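Local coordinates for periplasmic binding protein/LacI transcriptional regulator (Mycobacterium smegmatis, PDB 6HYH) that binds a furanose sugar, here beta-D-fucofuranose, between its two lobes and probably serves as the substrate-binding component of an L-arabinofuranose ABC transporter, at residues A16-F21 with G46-F51; V81-W86 with G155-I160; I101-A106 with T117-D122; I124-R129 with T287-F292; E151-A156 with G184-S189. All coordinates share one frame; numbering follows the deposited sequence.

Interaction 1: residues A16-F21 with G46-F51; sequences ALTLGF and GVNLKF
The carbonyl oxygen of N48 takes the amide of L19, with N48 O to L19 N at 2.9 Å, and has two weaker partners from T18. The hydroxyl OG1 of T18 makes a long, weak hydrogen bond to it, and the CA of T18 adds a CH···O contact. With OG1 anti to the backbone nitrogen (chi1 166°), T18 lies beside N48 and points the same way, a place suited to two small polar residues near the solvent. The bonds N48 N to L17 O (2.7 Å), K50 N to L19 O and F21 N to K50 O complete the parallel ladder. L19, L49, F21 and F51 share the other face, as branched and aromatic residues should where a helix packs. L49 CD1 meets L19 CD2 at 3.8 Å. The rings of F21 and F51 are near parallel, 14° apart, but slide past each other with little overlap; their nearest atoms, F21 CD2 and F51 CE2, are 3.7 Å apart. The strands belong to the beta-alpha-beta unit of strand 18-23, helix 29-45 and strand 48-53; that helix lies on F21, L49 and F51, helix 265-276 touches L17, L19, F21 and V47, and strand 75-78 flanks strand 18-23.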
# COMPACT_ATOMS: atom_id res chain seq x y z
N ALA A 16 -22.27 -16.41 -20.74
CA ALA A 16 -22.24 -15.41 -19.67
C ALA A 16 -21.00 -15.56 -18.80
O ALA A 16 -20.30 -16.57 -18.88
CB ALA A 16 -23.49 -15.51 -18.82
N LEU A 17 -20.76 -14.57 -17.93
CA LEU A 17 -19.49 -14.47 -17.21
C LEU A 17 -19.39 -15.57 -16.17
O LEU A 17 -20.36 -15.93 -15.50
CB LEU A 17 -19.36 -13.12 -16.49
CG LEU A 17 -18.01 -12.65 -15.87
CD1 LEU A 17 -18.14 -11.24 -15.32
CD2 LEU A 17 -17.49 -13.55 -14.77
N THR A 18 -18.17 -16.05 -15.96
CA THR A 18 -17.95 -17.02 -14.90
C THR A 18 -16.83 -16.57 -13.98
O THR A 18 -15.67 -16.42 -14.40
CB THR A 18 -17.68 -18.41 -15.48
OG1 THR A 18 -17.14 -19.24 -14.45
CG2 THR A 18 -16.72 -18.32 -16.69
N LEU A 19 -17.19 -16.39 -12.70
CA LEU A 19 -16.35 -15.84 -11.64
C LEU A 19 -16.07 -16.92 -10.60
O LEU A 19 -16.98 -17.63 -10.16
CB LEU A 19 -17.05 -14.67 -10.96
CG LEU A 19 -16.39 -14.20 -9.66
CD1 LEU A 19 -15.17 -13.36 -9.98
CD2 LEU A 19 -17.40 -13.44 -8.81
N GLY A 20 -14.81 -17.03 -10.16
CA GLY A 20 -14.46 -17.91 -9.06
C GLY A 20 -14.18 -17.11 -7.80
O GLY A 20 -13.46 -16.10 -7.83
N PHE A 21 -14.81 -17.53 -6.71
CA PHE A 21 -14.56 -16.91 -5.41
C PHE A 21 -14.12 -17.94 -4.39
O PHE A 21 -14.83 -18.93 -4.16
CB PHE A 21 -15.78 -16.18 -4.88
CG PHE A 21 -15.44 -15.26 -3.75
CD1 PHE A 21 -15.10 -13.94 -3.99
CD2 PHE A 21 -15.40 -15.73 -2.45
CE1 PHE A 21 -14.76 -13.11 -2.96
CE2 PHE A 21 -15.06 -14.91 -1.42
CZ PHE A 21 -14.73 -13.60 -1.67
N GLY A 46 -26.43 -12.15 -12.79
CA GLY A 46 -26.31 -13.08 -13.91
C GLY A 46 -24.98 -13.79 -14.04
O GLY A 46 -24.62 -14.21 -15.15
N VAL A 47 -24.23 -13.93 -12.96
CA VAL A 47 -22.85 -14.39 -13.01
C VAL A 47 -22.78 -15.87 -12.65
O VAL A 47 -23.34 -16.30 -11.64
CB VAL A 47 -21.98 -13.54 -12.08
CG1 VAL A 47 -20.61 -14.21 -11.85
CG2 VAL A 47 -21.84 -12.14 -12.68
N ASN A 48 -22.05 -16.65 -13.46
CA ASN A 48 -21.78 -18.06 -13.14
C ASN A 48 -20.72 -18.11 -12.05
O ASN A 48 -19.53 -18.02 -12.32
CB ASN A 48 -21.33 -18.82 -14.39
CG ASN A 48 -21.21 -20.32 -14.16
OD1 ASN A 48 -22.03 -20.92 -13.45
ND2 ASN A 48 -20.17 -20.94 -14.71
N LEU A 49 -21.16 -18.30 -10.81
CA LEU A 49 -20.24 -18.31 -9.67
C LEU A 49 -19.76 -19.72 -9.36
O LEU A 49 -20.55 -20.68 -9.36
CB LEU A 49 -20.90 -17.71 -8.43
CG LEU A 49 -19.97 -17.63 -7.23
CD1 LEU A 49 -18.81 -16.71 -7.56
CD2 LEU A 49 -20.73 -17.13 -5.99
N LYS A 50 -18.47 -19.85 -9.09
CA LYS A 50 -17.90 -21.09 -8.59
C LYS A 50 -17.22 -20.76 -7.27
O LYS A 50 -16.29 -19.94 -7.23
CB LYS A 50 -16.94 -21.71 -9.62
CG LYS A 50 -17.73 -22.19 -10.86
CD LYS A 50 -16.96 -23.07 -11.86
CE LYS A 50 -17.97 -23.74 -12.81
NZ LYS A 50 -17.39 -24.53 -13.96
N PHE A 51 -17.72 -21.34 -6.20
CA PHE A 51 -17.48 -20.85 -4.85
C PHE A 51 -16.81 -21.94 -4.04
O PHE A 51 -17.29 -23.08 -4.03
CB PHE A 51 -18.81 -20.43 -4.22
CG PHE A 51 -18.67 -19.69 -2.93
CD1 PHE A 51 -18.59 -20.36 -1.72
CD2 PHE A 51 -18.63 -18.30 -2.92
CE1 PHE A 51 -18.47 -19.66 -0.51
CE2 PHE A 51 -18.51 -17.58 -1.72
CZ PHE A 51 -18.43 -18.27 -0.51

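Interaction 2: residues V81-W86 with G155-I160; sequences VVRTGW and GADPAI
R83 holds CG anti to its carbonyl carbon (chi1 -71°) and runs extended to NE, while D157 turns its CG away from its own backbone nitrogen (chi1 -164°); these settings bring the guanidinium to the carboxylate, and the two side chains cross at about a right angle. The guanidinium grips one oxygen side-on with two nitrogens. R83 NE to D157 OD1 is 2.9 Å and meets the anti lone pair; R83 NH2 to the same OD1 is 3.3 Å and arrives nearly end-on to the C-O bond. Both bonds stay close to the guanidinium plane, although the carboxylate is turned 57° against it. CB and CD1 of the aliphatic I160 lie over one guanidinium face, while its CG2 comes 3.4 Å from R83 NH2. Nearby, R83 N bonds to G155 O at 2.9 Å. D157 and D161 also bind zinc. A loop of one lobe thus meets a helix start of the other across the cleft, consistent with the closed, sugar-bound form of a periplasmic binding protein.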
# COMPACT_ATOMS: atom_id res chain seq x y z
N VAL A 81 -7.15 -15.21 3.91
CA VAL A 81 -7.13 -15.58 5.33
C VAL A 81 -6.13 -14.74 6.08
O VAL A 81 -6.43 -14.18 7.14
CB VAL A 81 -6.76 -17.06 5.54
CG1 VAL A 81 -7.25 -17.54 6.86
CG2 VAL A 81 -7.29 -17.90 4.43
N VAL A 82 -4.93 -14.62 5.52
CA VAL A 82 -3.81 -13.91 6.12
C VAL A 82 -3.09 -13.16 5.02
O VAL A 82 -3.28 -13.41 3.83
CB VAL A 82 -2.82 -14.88 6.82
CG1 VAL A 82 -3.55 -15.92 7.63
CG2 VAL A 82 -1.96 -15.57 5.76
N ARG A 83 -2.23 -12.24 5.42
CA ARG A 83 -1.66 -11.40 4.39
C ARG A 83 -0.62 -12.15 3.57
O ARG A 83 -0.47 -11.89 2.37
CB ARG A 83 -1.04 -10.16 5.02
CG ARG A 83 -2.02 -9.16 5.57
CD ARG A 83 -1.16 -8.06 6.15
NE ARG A 83 -1.90 -6.97 6.77
CZ ARG A 83 -1.38 -6.19 7.70
NH1 ARG A 83 -0.13 -6.42 8.10
NH2 ARG A 83 -2.08 -5.20 8.25
N THR A 84 0.05 -13.13 4.18
CA THR A 84 1.27 -13.73 3.66
C THR A 84 1.06 -15.02 2.89
O THR A 84 0.21 -15.84 3.25
CB THR A 84 2.20 -14.06 4.82
OG1 THR A 84 2.59 -12.85 5.48
CG2 THR A 84 3.41 -14.83 4.33
N GLY A 85 1.88 -15.20 1.85
CA GLY A 85 2.08 -16.49 1.20
C GLY A 85 1.28 -16.74 -0.06
O GLY A 85 0.86 -17.88 -0.31
N TRP A 86 1.10 -15.72 -0.89
CA TRP A 86 0.30 -15.84 -2.10
C TRP A 86 1.14 -15.63 -3.34
O TRP A 86 0.59 -15.68 -4.46
CB TRP A 86 -0.84 -14.81 -2.11
CG TRP A 86 -1.66 -14.81 -0.89
CD1 TRP A 86 -1.55 -13.96 0.19
CD2 TRP A 86 -2.74 -15.69 -0.60
NE1 TRP A 86 -2.51 -14.28 1.13
CE2 TRP A 86 -3.25 -15.34 0.67
CE3 TRP A 86 -3.34 -16.75 -1.30
CZ2 TRP A 86 -4.32 -16.00 1.25
CZ3 TRP A 86 -4.42 -17.41 -0.72
CH2 TRP A 86 -4.89 -17.03 0.54
N GLY A 155 -2.46 -13.08 11.83
CA GLY A 155 -2.02 -13.11 10.45
C GLY A 155 -2.97 -12.47 9.46
O GLY A 155 -2.54 -12.16 8.34
N ALA A 156 -4.24 -12.26 9.84
CA ALA A 156 -5.25 -11.67 8.95
C ALA A 156 -5.21 -10.15 9.00
O ALA A 156 -4.96 -9.55 10.05
CB ALA A 156 -6.65 -12.15 9.32
N ASP A 157 -5.42 -9.52 7.83
CA ASP A 157 -5.42 -8.07 7.69
C ASP A 157 -6.23 -7.41 8.80
O ASP A 157 -5.70 -6.59 9.57
CB ASP A 157 -5.98 -7.70 6.32
CG ASP A 157 -5.68 -6.26 5.94
OD1 ASP A 157 -4.52 -5.84 6.19
OD2 ASP A 157 -6.57 -5.58 5.36
N PRO A 158 -7.52 -7.75 8.95
CA PRO A 158 -8.36 -7.02 9.93
C PRO A 158 -7.85 -7.07 11.36
O PRO A 158 -7.92 -6.06 12.08
CB PRO A 158 -9.74 -7.70 9.80
CG PRO A 158 -9.50 -8.99 8.98
CD PRO A 158 -8.32 -8.65 8.09
N ALA A 159 -7.35 -8.22 11.82
CA ALA A 159 -6.85 -8.32 13.19
C ALA A 159 -5.68 -7.37 13.42
O ALA A 159 -5.68 -6.58 14.38
CB ALA A 159 -6.44 -9.75 13.50
N ILE A 160 -4.70 -7.40 12.51
CA ILE A 160 -3.50 -6.57 12.65
C ILE A 160 -3.87 -5.09 12.62
O ILE A 160 -3.42 -4.29 13.47
CB ILE A 160 -2.49 -6.93 11.54
CG1 ILE A 160 -1.97 -8.36 11.75
CG2 ILE A 160 -1.36 -5.94 11.49
CD1 ILE A 160 -1.42 -9.00 10.51

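Interaction 3: residues I101-A106 with T117-D122; sequences ILTDRA and TFIGAD. With GYE (beta-D-fucofuranose), chain K.
Unusually, the chain turns round an aromatic ring at the end of this parallel strand pair: from D104, in a positive-phi conformation (64°), through A106, the backbone passes the far end of F118. CE1 of F118 lies 3.2 Å from R105 O, CB of A106 packs against CE2, and L102 CD2 sits over one ring face. A flat, apolar phenylalanine suits this buried place among backbone atoms, which it reaches with CG anti to the backbone nitrogen (chi1 177°). Behind it, D104 N to I119 O, 2.9 Å and almost straight, ends the strand ladder. G120, without a side chain, lets the turn come close. The turn delivers two polar groups to the sugar. R105 NE gives a straight bond to O5 of the fucofuranose (2.9 Å), and NH2 reaches its O4; V81 O holds NH1. O5 in turn donates to D104 OD2 (2.9 Å), a carboxylate also bonded to R31 and S79. Donor and acceptor thus both read the exocyclic hydroxyl, which probably favours sugars carrying it.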
# COMPACT_ATOMS: atom_id res chain seq x y z
N ILE A 101 -9.50 -9.91 -8.31
CA ILE A 101 -10.10 -8.87 -7.48
C ILE A 101 -9.97 -9.33 -6.04
O ILE A 101 -10.37 -10.45 -5.71
CB ILE A 101 -11.58 -8.62 -7.85
CG1 ILE A 101 -11.76 -8.39 -9.36
CG2 ILE A 101 -12.20 -7.49 -7.01
CD1 ILE A 101 -13.18 -7.83 -9.76
N LEU A 102 -9.38 -8.48 -5.21
CA LEU A 102 -9.30 -8.75 -3.78
C LEU A 102 -10.55 -8.22 -3.09
O LEU A 102 -11.09 -7.17 -3.47
CB LEU A 102 -8.07 -8.11 -3.16
CG LEU A 102 -6.98 -9.06 -2.69
CD1 LEU A 102 -6.40 -9.81 -3.87
CD2 LEU A 102 -5.91 -8.24 -2.01
N THR A 103 -11.01 -8.95 -2.07
CA THR A 103 -12.16 -8.55 -1.28
C THR A 103 -11.82 -8.68 0.21
O THR A 103 -11.14 -9.63 0.62
CB THR A 103 -13.40 -9.39 -1.64
OG1 THR A 103 -13.15 -10.76 -1.29
CG2 THR A 103 -13.70 -9.31 -3.10
N ASP A 104 -12.21 -7.64 0.97
CA ASP A 104 -12.23 -7.45 2.43
C ASP A 104 -10.83 -7.48 3.04
O ASP A 104 -10.45 -6.51 3.70
CB ASP A 104 -13.22 -8.39 3.18
CG ASP A 104 -12.62 -9.70 3.63
OD1 ASP A 104 -11.70 -10.20 2.95
OD2 ASP A 104 -13.04 -10.21 4.70
N ARG A 105 -10.03 -8.53 2.82
CA ARG A 105 -8.73 -8.67 3.48
C ARG A 105 -7.58 -8.42 2.49
O ARG A 105 -7.67 -8.81 1.32
CB ARG A 105 -8.57 -10.06 4.11
CG ARG A 105 -9.48 -10.29 5.29
CD ARG A 105 -9.10 -11.54 6.07
NE ARG A 105 -10.14 -11.85 7.07
CZ ARG A 105 -10.13 -12.92 7.86
NH1 ARG A 105 -9.15 -13.80 7.79
NH2 ARG A 105 -11.11 -13.12 8.74
N ALA A 106 -6.51 -7.79 2.96
CA ALA A 106 -5.38 -7.49 2.10
C ALA A 106 -4.40 -8.66 1.99
O ALA A 106 -4.40 -9.59 2.82
CB ALA A 106 -4.63 -6.26 2.61
N THR A 117 -8.00 -4.71 -8.27
CA THR A 117 -8.65 -3.77 -7.37
C THR A 117 -8.93 -4.51 -6.08
O THR A 117 -8.91 -5.74 -6.03
CB THR A 117 -9.96 -3.19 -7.95
OG1 THR A 117 -10.45 -2.13 -7.10
CG2 THR A 117 -11.04 -4.24 -7.99
N PHE A 118 -9.16 -3.73 -5.02
CA PHE A 118 -9.35 -4.28 -3.68
C PHE A 118 -10.50 -3.54 -3.00
O PHE A 118 -10.41 -2.33 -2.77
CB PHE A 118 -8.05 -4.18 -2.87
CG PHE A 118 -8.18 -4.65 -1.47
CD1 PHE A 118 -9.01 -5.72 -1.17
CD2 PHE A 118 -7.47 -4.04 -0.45
CE1 PHE A 118 -9.14 -6.17 0.14
CE2 PHE A 118 -7.58 -4.47 0.84
CZ PHE A 118 -8.41 -5.54 1.16
N ILE A 119 -11.57 -4.27 -2.70
CA ILE A 119 -12.81 -3.70 -2.17
C ILE A 119 -12.99 -4.22 -0.76
O ILE A 119 -13.18 -5.43 -0.56
CB ILE A 119 -14.04 -4.02 -3.03
CG1 ILE A 119 -15.27 -3.35 -2.40
CG2 ILE A 119 -14.23 -5.53 -3.15
CD1 ILE A 119 -16.54 -3.39 -3.27
N GLY A 120 -12.93 -3.32 0.21
CA GLY A 120 -13.00 -3.74 1.59
C GLY A 120 -13.22 -2.51 2.44
O GLY A 120 -13.40 -1.40 1.94
N ALA A 121 -13.24 -2.75 3.76
CA ALA A 121 -13.44 -1.72 4.77
C ALA A 121 -12.08 -1.20 5.23
O ALA A 121 -11.03 -1.78 4.93
CB ALA A 121 -14.22 -2.30 5.95
N ASP A 122 -12.10 -0.09 5.98
CA ASP A 122 -10.86 0.46 6.54
C ASP A 122 -10.73 -0.02 7.98
O ASP A 122 -11.15 0.67 8.92
CB ASP A 122 -10.85 1.98 6.46
CG ASP A 122 -9.57 2.58 7.04
OD1 ASP A 122 -8.79 1.81 7.68
OD2 ASP A 122 -9.32 3.80 6.83
O3 GYE K . -14.49 -8.71 11.08
C2 GYE K . -14.77 -11.17 11.09
C1 GYE K . -14.47 -12.22 10.02
O5 GYE K . -12.22 -9.93 7.43
C6 GYE K . -13.32 -7.91 8.30
O4 GYE K . -13.60 -11.56 9.09
C5 GYE K . -13.39 -9.41 8.08
C4 GYE K . -13.49 -10.17 9.39
C3 GYE K . -14.70 -9.87 10.28
O1 GYE K . -13.86 -13.38 10.50
O2 GYE K . -16.05 -11.28 11.69

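Interaction 4: residues I124-R129 with T287-F292; sequences IEEGRR and TPDEAF. With ZN (zinc ion), chain N; ZN (zinc ion), chain D.
E126 leaves the helix with CG anti to its carbonyl carbon (chi1 -63°), and from CB the chain runs out extended toward D289. CG comes within 3.3 Å of D289 OD2, CD follows farther off, and OE2 ends 3.3 Å from that same OD2. The two carboxylates, crossing with planes 56° apart, are both acceptors, so the meeting is one of like charges. R162, in a salt bridge with E126 OE1, probably offsets the repulsion, which may otherwise raise the proton affinity of one acid. R129, bent at chi3, reaches D289 from the same helix. R129 NH2 makes a 3.2 Å hydrogen bond to D289 O, approaching from above the carbonyl plane. E125 OE2 binds one zinc with H317 and H319 of a third subunit's C-terminal His tag; E290 OE2 binds another with E259 of its own chain and H314 of that tag. E126 packs on A121 of strand 117-121 and V258 of strand 256-259, so helix 123-137 lies against the chain between the sheets.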
# COMPACT_ATOMS: atom_id res chain seq x y z
N ILE A 124 -8.17 -0.27 10.09
CA ILE A 124 -7.45 0.56 11.06
C ILE A 124 -8.42 1.53 11.71
O ILE A 124 -8.44 1.68 12.94
CB ILE A 124 -6.29 1.32 10.40
CG1 ILE A 124 -5.26 0.37 9.83
CG2 ILE A 124 -5.68 2.28 11.41
CD1 ILE A 124 -4.28 1.10 8.94
N GLU A 125 -9.26 2.18 10.90
CA GLU A 125 -10.14 3.21 11.42
C GLU A 125 -11.24 2.63 12.28
O GLU A 125 -11.69 3.28 13.23
CB GLU A 125 -10.75 4.01 10.26
CG GLU A 125 -11.88 4.95 10.67
CD GLU A 125 -11.41 6.21 11.36
OE1 GLU A 125 -10.21 6.27 11.69
OE2 GLU A 125 -12.23 7.14 11.52
N GLU A 126 -11.67 1.39 11.99
CA GLU A 126 -12.61 0.72 12.88
C GLU A 126 -12.00 0.55 14.26
O GLU A 126 -12.62 0.90 15.29
CB GLU A 126 -13.03 -0.64 12.30
CG GLU A 126 -13.77 -0.60 10.96
CD GLU A 126 -13.92 -2.01 10.32
OE1 GLU A 126 -13.38 -2.99 10.91
OE2 GLU A 126 -14.57 -2.15 9.24
N GLY A 127 -10.76 0.03 14.31
CA GLY A 127 -10.06 -0.06 15.58
C GLY A 127 -9.89 1.29 16.27
O GLY A 127 -10.06 1.41 17.49
N ARG A 128 -9.60 2.34 15.49
CA ARG A 128 -9.39 3.66 16.06
C ARG A 128 -10.68 4.23 16.63
O ARG A 128 -10.67 4.87 17.69
CB ARG A 128 -8.82 4.61 15.01
CG ARG A 128 -8.53 6.01 15.53
CD ARG A 128 -7.91 6.91 14.43
NE ARG A 128 -6.63 6.40 13.91
CZ ARG A 128 -6.42 6.07 12.63
NH1 ARG A 128 -7.39 6.22 11.73
NH2 ARG A 128 -5.24 5.60 12.24
N ARG A 129 -11.81 3.94 15.99
CA ARG A 129 -13.04 4.54 16.47
C ARG A 129 -13.54 3.83 17.72
O ARG A 129 -14.08 4.49 18.63
CB ARG A 129 -14.09 4.54 15.35
CG ARG A 129 -14.77 5.90 15.22
CD ARG A 129 -16.05 5.99 14.41
NE ARG A 129 -15.99 5.38 13.09
CZ ARG A 129 -16.97 5.53 12.19
NH1 ARG A 129 -18.03 6.27 12.53
NH2 ARG A 129 -16.91 4.96 10.98
N THR A 287 -15.50 0.56 1.74
CA THR A 287 -16.88 0.42 2.19
C THR A 287 -17.09 1.20 3.49
O THR A 287 -16.23 1.16 4.38
CB THR A 287 -17.23 -1.04 2.41
OG1 THR A 287 -16.54 -1.55 3.56
CG2 THR A 287 -16.81 -1.84 1.19
N PRO A 288 -18.21 1.93 3.61
CA PRO A 288 -18.38 2.88 4.72
C PRO A 288 -18.63 2.15 6.02
O PRO A 288 -18.96 0.96 6.05
CB PRO A 288 -19.60 3.72 4.34
CG PRO A 288 -19.88 3.35 2.91
CD PRO A 288 -19.38 1.95 2.71
N ASP A 289 -18.47 2.92 7.09
CA ASP A 289 -18.72 2.44 8.44
C ASP A 289 -19.45 3.50 9.24
O ASP A 289 -19.37 4.70 8.97
CB ASP A 289 -17.39 2.06 9.13
CG ASP A 289 -16.61 0.94 8.38
OD1 ASP A 289 -17.23 0.06 7.71
OD2 ASP A 289 -15.36 0.95 8.48
N GLU A 290 -20.18 3.03 10.24
CA GLU A 290 -20.80 3.87 11.25
C GLU A 290 -20.69 3.12 12.57
O GLU A 290 -20.40 1.92 12.59
CB GLU A 290 -22.26 4.16 10.93
CG GLU A 290 -23.03 2.89 10.54
CD GLU A 290 -24.51 3.08 10.66
OE1 GLU A 290 -24.94 3.93 11.49
OE2 GLU A 290 -25.25 2.40 9.92
N ALA A 291 -20.93 3.82 13.68
CA ALA A 291 -20.91 3.18 14.98
C ALA A 291 -22.23 3.40 15.70
O ALA A 291 -22.99 4.33 15.39
CB ALA A 291 -19.76 3.70 15.82
N PHE A 292 -22.52 2.51 16.65
CA PHE A 292 -23.79 2.49 17.38
C PHE A 292 -23.58 2.41 18.90
O PHE A 292 -22.70 1.68 19.38
CB PHE A 292 -24.60 1.29 16.95
CG PHE A 292 -24.88 1.22 15.46
CD1 PHE A 292 -24.15 0.38 14.62
CD2 PHE A 292 -25.93 1.95 14.93
CE1 PHE A 292 -24.47 0.31 13.22
CE2 PHE A 292 -26.26 1.90 13.55
CZ PHE A 292 -25.53 1.08 12.70
ZN ZN N . -11.76 8.44 13.04
ZN ZN D . -24.74 1.37 8.28
O HOH W 1 -26.39 0.15 7.43
O HOH W 2 -11.98 8.07 15.19

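Interaction 5: residues E151-A156 with G184-S189; sequences EGTTGA and GDFTRS. With GYE (beta-D-fucofuranose), chain K.
G152 and F186 meet by a CH-pi contact, the chief apolar link here. CA of G152 stands 3.6 Å from the ring centroid of F186 and only 14° off the ring normal, over the middle of the face; the absence of a side chain lets the backbone come down so far. The nitrogen of T153 lies over the same face nearer the rim. On the opposite face comes the fucofuranose, with C2 about 4.1 Å above the ring plane and toward the rim, so the phenylalanine is layered between backbone and sugar. F186 CD2 approaches the sugar's O1 at 3.5 Å. An aromatic side chain fits this position because carbohydrate C-H groups pack well on flat ring faces. The backbone holds positive phi at both D185 and F186, which bends the chain sharply here. The polar contribution rests on the backbone: G184 N to E151 O is 2.7 Å, with the donor lying in the carbonyl plane. By van der Waals contact, T153 sets OG1 against F186 CD2 and CG2 against D185 OD1, each at 3.6 Å. The type II turn from T153 to A156 then carries the chain to helix 157-170. The two loops follow the neighbouring strands 145-151 and 176-183; helix 157-170 touches F186 through P158, A159 and R162, and helix 188-201 starts just after T187.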
# COMPACT_ATOMS: atom_id res chain seq x y z
N GLU A 151 -8.26 -10.79 20.21
CA GLU A 151 -7.60 -10.52 18.94
C GLU A 151 -8.05 -11.51 17.86
O GLU A 151 -8.40 -12.66 18.15
CB GLU A 151 -6.07 -10.62 19.11
CG GLU A 151 -5.36 -9.36 19.54
CD GLU A 151 -3.90 -9.62 19.91
OE1 GLU A 151 -3.63 -10.69 20.49
OE2 GLU A 151 -3.03 -8.77 19.61
N GLY A 152 -7.98 -11.06 16.59
CA GLY A 152 -8.44 -11.85 15.47
C GLY A 152 -7.38 -12.85 14.99
O GLY A 152 -6.24 -12.83 15.47
N THR A 153 -7.78 -13.73 14.06
CA THR A 153 -6.88 -14.75 13.51
C THR A 153 -5.50 -14.14 13.32
O THR A 153 -5.35 -13.24 12.49
CB THR A 153 -7.41 -15.28 12.15
OG1 THR A 153 -8.79 -15.67 12.25
CG2 THR A 153 -6.58 -16.46 11.65
N THR A 154 -4.51 -14.57 14.10
CA THR A 154 -3.18 -13.98 13.96
C THR A 154 -2.72 -14.18 12.53
O THR A 154 -2.67 -15.32 12.04
CB THR A 154 -2.16 -14.55 14.98
OG1 THR A 154 -2.28 -15.98 15.07
CG2 THR A 154 -2.37 -13.95 16.38
N GLY A 155 -2.46 -13.08 11.83
CA GLY A 155 -2.02 -13.11 10.45
C GLY A 155 -2.97 -12.47 9.46
O GLY A 155 -2.54 -12.16 8.34
N ALA A 156 -4.24 -12.26 9.84
CA ALA A 156 -5.25 -11.67 8.95
C ALA A 156 -5.21 -10.15 9.00
O ALA A 156 -4.96 -9.55 10.05
CB ALA A 156 -6.65 -12.15 9.32
N GLY A 184 -8.40 -14.99 19.46
CA GLY A 184 -9.57 -15.82 19.66
C GLY A 184 -10.16 -16.29 18.34
O GLY A 184 -11.27 -16.85 18.29
N ASP A 185 -9.40 -16.11 17.26
CA ASP A 185 -9.71 -16.66 15.93
C ASP A 185 -11.04 -16.20 15.37
O ASP A 185 -11.64 -16.89 14.54
CB ASP A 185 -9.69 -18.18 15.95
CG ASP A 185 -8.39 -18.73 15.52
OD1 ASP A 185 -7.97 -18.44 14.37
OD2 ASP A 185 -7.78 -19.43 16.36
N PHE A 186 -11.47 -14.99 15.73
CA PHE A 186 -12.72 -14.42 15.20
C PHE A 186 -13.92 -15.36 15.41
O PHE A 186 -14.87 -15.37 14.61
CB PHE A 186 -12.57 -14.10 13.70
CG PHE A 186 -11.83 -12.85 13.41
CD1 PHE A 186 -12.02 -11.71 14.18
CD2 PHE A 186 -10.95 -12.79 12.35
CE1 PHE A 186 -11.32 -10.51 13.87
CE2 PHE A 186 -10.25 -11.62 12.05
CZ PHE A 186 -10.43 -10.48 12.81
N THR A 187 -13.94 -16.11 16.51
CA THR A 187 -15.02 -17.07 16.71
C THR A 187 -15.64 -16.81 18.07
O THR A 187 -15.03 -16.21 18.96
CB THR A 187 -14.54 -18.53 16.58
OG1 THR A 187 -13.85 -18.97 17.77
CG2 THR A 187 -13.65 -18.70 15.40
N ARG A 188 -16.90 -17.23 18.21
CA ARG A 188 -17.52 -17.17 19.53
C ARG A 188 -16.76 -18.01 20.55
O ARG A 188 -16.38 -17.52 21.62
CB ARG A 188 -18.97 -17.64 19.45
CG ARG A 188 -19.93 -16.55 19.19
CD ARG A 188 -21.28 -17.15 18.99
NE ARG A 188 -22.11 -16.31 18.13
CZ ARG A 188 -23.31 -15.86 18.49
NH1 ARG A 188 -23.79 -16.20 19.68
NH2 ARG A 188 -24.01 -15.09 17.65
N SER A 189 -16.57 -19.30 20.26
CA SER A 189 -15.89 -20.16 21.21
C SER A 189 -14.50 -19.63 21.55
O SER A 189 -14.06 -19.70 22.70
CB SER A 189 -15.79 -21.56 20.65
OG SER A 189 -15.25 -21.45 19.35
O3 GYE K . -14.49 -8.71 11.08
C2 GYE K . -14.77 -11.17 11.09
C1 GYE K . -14.47 -12.22 10.02
O5 GYE K . -12.22 -9.93 7.43
C6 GYE K . -13.32 -7.91 8.30
O4 GYE K . -13.60 -11.56 9.09
C5 GYE K . -13.39 -9.41 8.08
C4 GYE K . -13.49 -10.17 9.39
C3 GYE K . -14.70 -9.87 10.28
O1 GYE K . -13.86 -13.38 10.50
O2 GYE K . -16.05 -11.28 11.69

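Overall arrangement
Along the chain, interaction 1 closes first, and interaction 3 is nested in the loop closed by interaction 2, just as interaction 5 is nested in that closed by interaction 4. Interactions 1 and 3, centres about 18 Å apart, belong to one mixed sheet, in its parallel part, where F21 touches T103. Interactions 2 and 5 share G155 and A156, and their centres lie about 11 Å apart. Interaction 3 meets both: R105 contacts V81, A156 and F186. It shares the sugar with interaction 5 from the other side of the chain's centre. Interaction 4 adjoins strand 117-121, where the chain crosses between sheets. Together the contacts run from one lobe, through the sugar-filled cleft, to the other.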